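Local coordinates for methyltransferase domain-containing protein (Pyrococcus horikoshii, PDB 1VE3), which binds S-adenosylmethionine and is probably a methyltransferase that uses it as methyl donor, though its substrate is unknown, at residues Phe99-Asp105 and Arg130-Gly136. Residues are numbered along the deposited sequence; the frame is centred on the assembly and turned at random.
Sequences FEDKTFD and RVLKPSG
R130 NH1 forms a salt bridge with D101 OD1 at 2.6 Å. It reaches OD1 from the anti side, tilted out of the carboxylate plane; the carboxylate and guanidinium planes stand 76° apart. The arginine chain runs straight from the backbone and then bends at chi3 (77°), which turns the guanidinium so that its edge meets the 99-105 loop. There NH1 and NH2 both grip F99 O, end-on, at 3.0 and 3.2 Å. NH2 also pairs with E127 one turn back in the helix. At the other end, K133 NZ makes a weak salt bridge to D105 OD1, while D105 OD2 accepts a hydrogen bond from K41 N.

Backbone hydrogen bonds join the loop to the helix end. K102 N donates to R130 O at 2.8 Å. V131 O accepts from T103 N and F104 N, the former from above the carbonyl plane. K133 N returns a hydrogen bond to F104 O at 2.8 Å, in a short parallel bridge between F104 and L132. This is the entry to two neighbouring parallel strands, 104-110 and 136-143, of the Rossmann-like methyltransferase sheet. Helix 118-131 connects them in a beta-alpha-beta crossover, and a type I turn from K133 to G136 leads into the second strand.

Apolar contacts lie on the inner side. V131 CB packs against F104 CD2 at 4.0 Å, and V131 CG1 approaches F99 CB. F104 CZ points at the F99 ring face, and both rings reach L43 and V64. On the exposed side, the K102 chain crosses P134 CD, and a water links K102 NZ to R130 O.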
ATOM      1  N   PHE A  99     -30.713  -4.413   9.419  1.00 44.42           N
ATOM      2  CA  PHE A  99     -30.428  -4.182  10.834  1.00 44.56           C
ATOM      3  C   PHE A  99     -31.543  -3.376  11.488  1.00 45.05           C
ATOM      4  O   PHE A  99     -32.274  -2.647  10.813  1.00 44.86           O
ATOM      5  CB  PHE A  99     -29.104  -3.429  11.014  1.00 43.01           C
ATOM      6  CG  PHE A  99     -27.911  -4.146  10.453  1.00 43.66           C
ATOM      7  CD1 PHE A  99     -27.546  -5.400  10.935  1.00 42.97           C
ATOM      8  CD2 PHE A  99     -27.161  -3.576   9.429  1.00 42.93           C
ATOM      9  CE1 PHE A  99     -26.451  -6.077  10.403  1.00 44.43           C
ATOM     10  CE2 PHE A  99     -26.065  -4.244   8.889  1.00 43.58           C
ATOM     11  CZ  PHE A  99     -25.709  -5.495   9.373  1.00 43.73           C
ATOM     12  N   GLU A 100     -31.665  -3.514  12.804  1.00 44.92           N
ATOM     13  CA  GLU A 100     -32.674  -2.783  13.559  1.00 45.81           C
ATOM     14  C   GLU A 100     -32.215  -1.337  13.650  1.00 45.00           C
ATOM     15  O   GLU A 100     -31.061  -1.022  13.347  1.00 43.80           O
ATOM     16  CB  GLU A 100     -32.810  -3.360  14.972  1.00 47.75           C
ATOM     17  CG  GLU A 100     -33.121  -4.844  15.005  1.00 52.07           C
ATOM     18  CD  GLU A 100     -34.470  -5.158  14.397  1.00 54.79           C
ATOM     19  OE1 GLU A 100     -35.497  -4.847  15.040  1.00 56.49           O
ATOM     20  OE2 GLU A 100     -34.505  -5.705  13.273  1.00 56.12           O
ATOM     21  N   ASP A 101     -33.118  -0.464  14.072  1.00 45.36           N
ATOM     22  CA  ASP A 101     -32.809   0.949  14.212  1.00 45.60           C
ATOM     23  C   ASP A 101     -31.830   1.164  15.361  1.00 44.81           C
ATOM     24  O   ASP A 101     -31.824   0.406  16.331  1.00 44.18           O
ATOM     25  CB  ASP A 101     -34.094   1.740  14.467  1.00 48.14           C
ATOM     26  CG  ASP A 101     -35.190   1.396  13.478  1.00 50.65           C
ATOM     27  OD1 ASP A 101     -34.900   1.359  12.269  1.00 53.02           O
ATOM     28  OD2 ASP A 101     -36.342   1.163  13.900  1.00 53.05           O
ATOM     29  N   LYS A 102     -30.994   2.189  15.241  1.00 43.85           N
ATOM     30  CA  LYS A 102     -30.024   2.510  16.281  1.00 45.09           C
ATOM     31  C   LYS A 102     -29.199   1.300  16.708  1.00 44.57           C
ATOM     32  O   LYS A 102     -29.093   0.994  17.892  1.00 45.46           O
ATOM     33  CB  LYS A 102     -30.756   3.084  17.496  1.00 46.00           C
ATOM     34  CG  LYS A 102     -31.519   4.364  17.206  1.00 47.85           C
ATOM     35  CD  LYS A 102     -32.377   4.773  18.393  1.00 49.30           C
ATOM     36  CE  LYS A 102     -32.958   6.157  18.188  1.00 50.81           C
ATOM     37  NZ  LYS A 102     -33.634   6.271  16.871  1.00 53.15           N
ATOM     38  N   THR A 103     -28.604   0.614  15.745  1.00 44.64           N
ATOM     39  CA  THR A 103     -27.797  -0.559  16.050  1.00 43.56           C
ATOM     40  C   THR A 103     -26.303  -0.261  16.153  1.00 42.52           C
ATOM     41  O   THR A 103     -25.591  -0.927  16.901  1.00 43.28           O
ATOM     42  CB  THR A 103     -27.999  -1.656  14.983  1.00 44.65           C
ATOM     43  OG1 THR A 103     -29.313  -2.215  15.114  1.00 47.06           O
ATOM     44  CG2 THR A 103     -26.957  -2.758  15.134  1.00 45.87           C
ATOM     45  N   PHE A 104     -25.828   0.749  15.434  1.00 40.27           N
ATOM     46  CA  PHE A 104     -24.395   1.043  15.439  1.00 38.68           C
ATOM     47  C   PHE A 104     -23.917   2.336  16.083  1.00 36.87           C
ATOM     48  O   PHE A 104     -24.657   3.311  16.194  1.00 37.20           O
ATOM     49  CB  PHE A 104     -23.877   0.983  13.998  1.00 37.84           C
ATOM     50  CG  PHE A 104     -24.120  -0.340  13.330  1.00 37.17           C
ATOM     51  CD1 PHE A 104     -23.229  -1.397  13.502  1.00 35.06           C
ATOM     52  CD2 PHE A 104     -25.266  -0.542  12.562  1.00 37.08           C
ATOM     53  CE1 PHE A 104     -23.477  -2.645  12.919  1.00 35.25           C
ATOM     54  CE2 PHE A 104     -25.524  -1.788  11.974  1.00 37.28           C
ATOM     55  CZ  PHE A 104     -24.624  -2.839  12.155  1.00 35.25           C
ATOM     56  N   ASP A 105     -22.659   2.315  16.513  1.00 36.60           N
ATOM     57  CA  ASP A 105     -22.010   3.476  17.115  1.00 37.36           C
ATOM     58  C   ASP A 105     -21.252   4.189  15.999  1.00 36.50           C
ATOM     59  O   ASP A 105     -21.010   5.394  16.066  1.00 37.68           O
ATOM     60  CB  ASP A 105     -21.010   3.045  18.188  1.00 37.41           C
ATOM     61  CG  ASP A 105     -21.678   2.438  19.402  1.00 41.16           C
ATOM     62  OD1 ASP A 105     -22.428   3.167  20.099  1.00 36.53           O
ATOM     63  OD2 ASP A 105     -21.444   1.230  19.652  1.00 42.29           O
ATOM     64  N   ARG A 130     -30.699   5.780  10.082  1.00 36.69           N
ATOM     65  CA  ARG A 130     -31.597   4.887  10.805  1.00 36.98           C
ATOM     66  C   ARG A 130     -30.921   3.842  11.689  1.00 38.16           C
ATOM     67  O   ARG A 130     -31.315   3.660  12.843  1.00 36.79           O
ATOM     68  CB  ARG A 130     -32.536   4.176   9.823  1.00 38.84           C
ATOM     69  CG  ARG A 130     -33.503   3.209  10.495  1.00 39.43           C
ATOM     70  CD  ARG A 130     -34.438   2.548   9.497  1.00 41.23           C
ATOM     71  NE  ARG A 130     -33.793   1.487   8.726  1.00 40.14           N
ATOM     72  CZ  ARG A 130     -33.269   0.388   9.258  1.00 37.46           C
ATOM     73  NH1 ARG A 130     -33.309   0.201  10.570  1.00 37.75           N
ATOM     74  NH2 ARG A 130     -32.706  -0.525   8.481  1.00 35.42           N
ATOM     75  N   VAL A 131     -29.918   3.150  11.150  1.00 37.41           N
ATOM     76  CA  VAL A 131     -29.209   2.104  11.893  1.00 37.68           C
ATOM     77  C   VAL A 131     -28.146   2.667  12.840  1.00 37.50           C
ATOM     78  O   VAL A 131     -27.537   1.939  13.621  1.00 37.97           O
ATOM     79  CB  VAL A 131     -28.535   1.113  10.926  1.00 36.60           C
ATOM     80  CG1 VAL A 131     -29.576   0.508   9.998  1.00 34.82           C
ATOM     81  CG2 VAL A 131     -27.449   1.829  10.122  1.00 36.79           C
ATOM     82  N   LEU A 132     -27.937   3.972  12.773  1.00 38.38           N
ATOM     83  CA  LEU A 132     -26.949   4.621  13.620  1.00 39.61           C
ATOM     84  C   LEU A 132     -27.589   5.106  14.923  1.00 41.87           C
ATOM     85  O   LEU A 132     -28.710   5.627  14.920  1.00 42.43           O
ATOM     86  CB  LEU A 132     -26.354   5.806  12.861  1.00 39.69           C
ATOM     87  CG  LEU A 132     -24.958   6.308  13.198  1.00 41.15           C
ATOM     88  CD1 LEU A 132     -23.959   5.173  13.099  1.00 39.09           C
ATOM     89  CD2 LEU A 132     -24.592   7.426  12.237  1.00 41.04           C
ATOM     90  N   LYS A 133     -26.889   4.922  16.040  1.00 40.39           N
ATOM     91  CA  LYS A 133     -27.400   5.394  17.317  1.00 40.12           C
ATOM     92  C   LYS A 133     -27.309   6.915  17.284  1.00 41.01           C
ATOM     93  O   LYS A 133     -26.380   7.471  16.703  1.00 39.32           O
ATOM     94  CB  LYS A 133     -26.546   4.876  18.474  1.00 39.04           C
ATOM     95  CG  LYS A 133     -26.617   3.379  18.727  1.00 40.27           C
ATOM     96  CD  LYS A 133     -25.780   3.019  19.954  1.00 40.54           C
ATOM     97  CE  LYS A 133     -25.727   1.520  20.173  1.00 42.85           C
ATOM     98  NZ  LYS A 133     -24.752   1.162  21.243  1.00 45.49           N
ATOM     99  N   PRO A 134     -28.273   7.612  17.910  1.00 41.72           N
ATOM    100  CA  PRO A 134     -28.211   9.078  17.898  1.00 41.02           C
ATOM    101  C   PRO A 134     -26.847   9.613  18.349  1.00 39.88           C
ATOM    102  O   PRO A 134     -26.422  10.688  17.932  1.00 38.17           O
ATOM    103  CB  PRO A 134     -29.361   9.487  18.831  1.00 41.63           C
ATOM    104  CG  PRO A 134     -29.557   8.265  19.720  1.00 43.09           C
ATOM    105  CD  PRO A 134     -29.386   7.127  18.746  1.00 41.74           C
ATOM    106  N   SER A 135     -26.150   8.854  19.186  1.00 40.94           N
ATOM    107  CA  SER A 135     -24.833   9.280  19.666  1.00 41.42           C
ATOM    108  C   SER A 135     -23.721   8.755  18.760  1.00 41.15           C
ATOM    109  O   SER A 135     -22.539   9.000  19.011  1.00 39.73           O
ATOM    110  CB  SER A 135     -24.599   8.769  21.086  1.00 41.51           C
ATOM    111  OG  SER A 135     -24.671   7.356  21.118  1.00 42.84           O
ATOM    112  N   GLY A 136     -24.115   8.038  17.709  1.00 40.84           N
ATOM    113  CA  GLY A 136     -23.155   7.454  16.786  1.00 38.98           C
ATOM    114  C   GLY A 136     -22.546   8.410  15.783  1.00 38.35           C
ATOM    115  O   GLY A 136     -22.882   9.594  15.758  1.00 37.80           O
TER
HETATM  116  O   HOH W   1     -32.918   5.972  13.965  1.00 51.44           O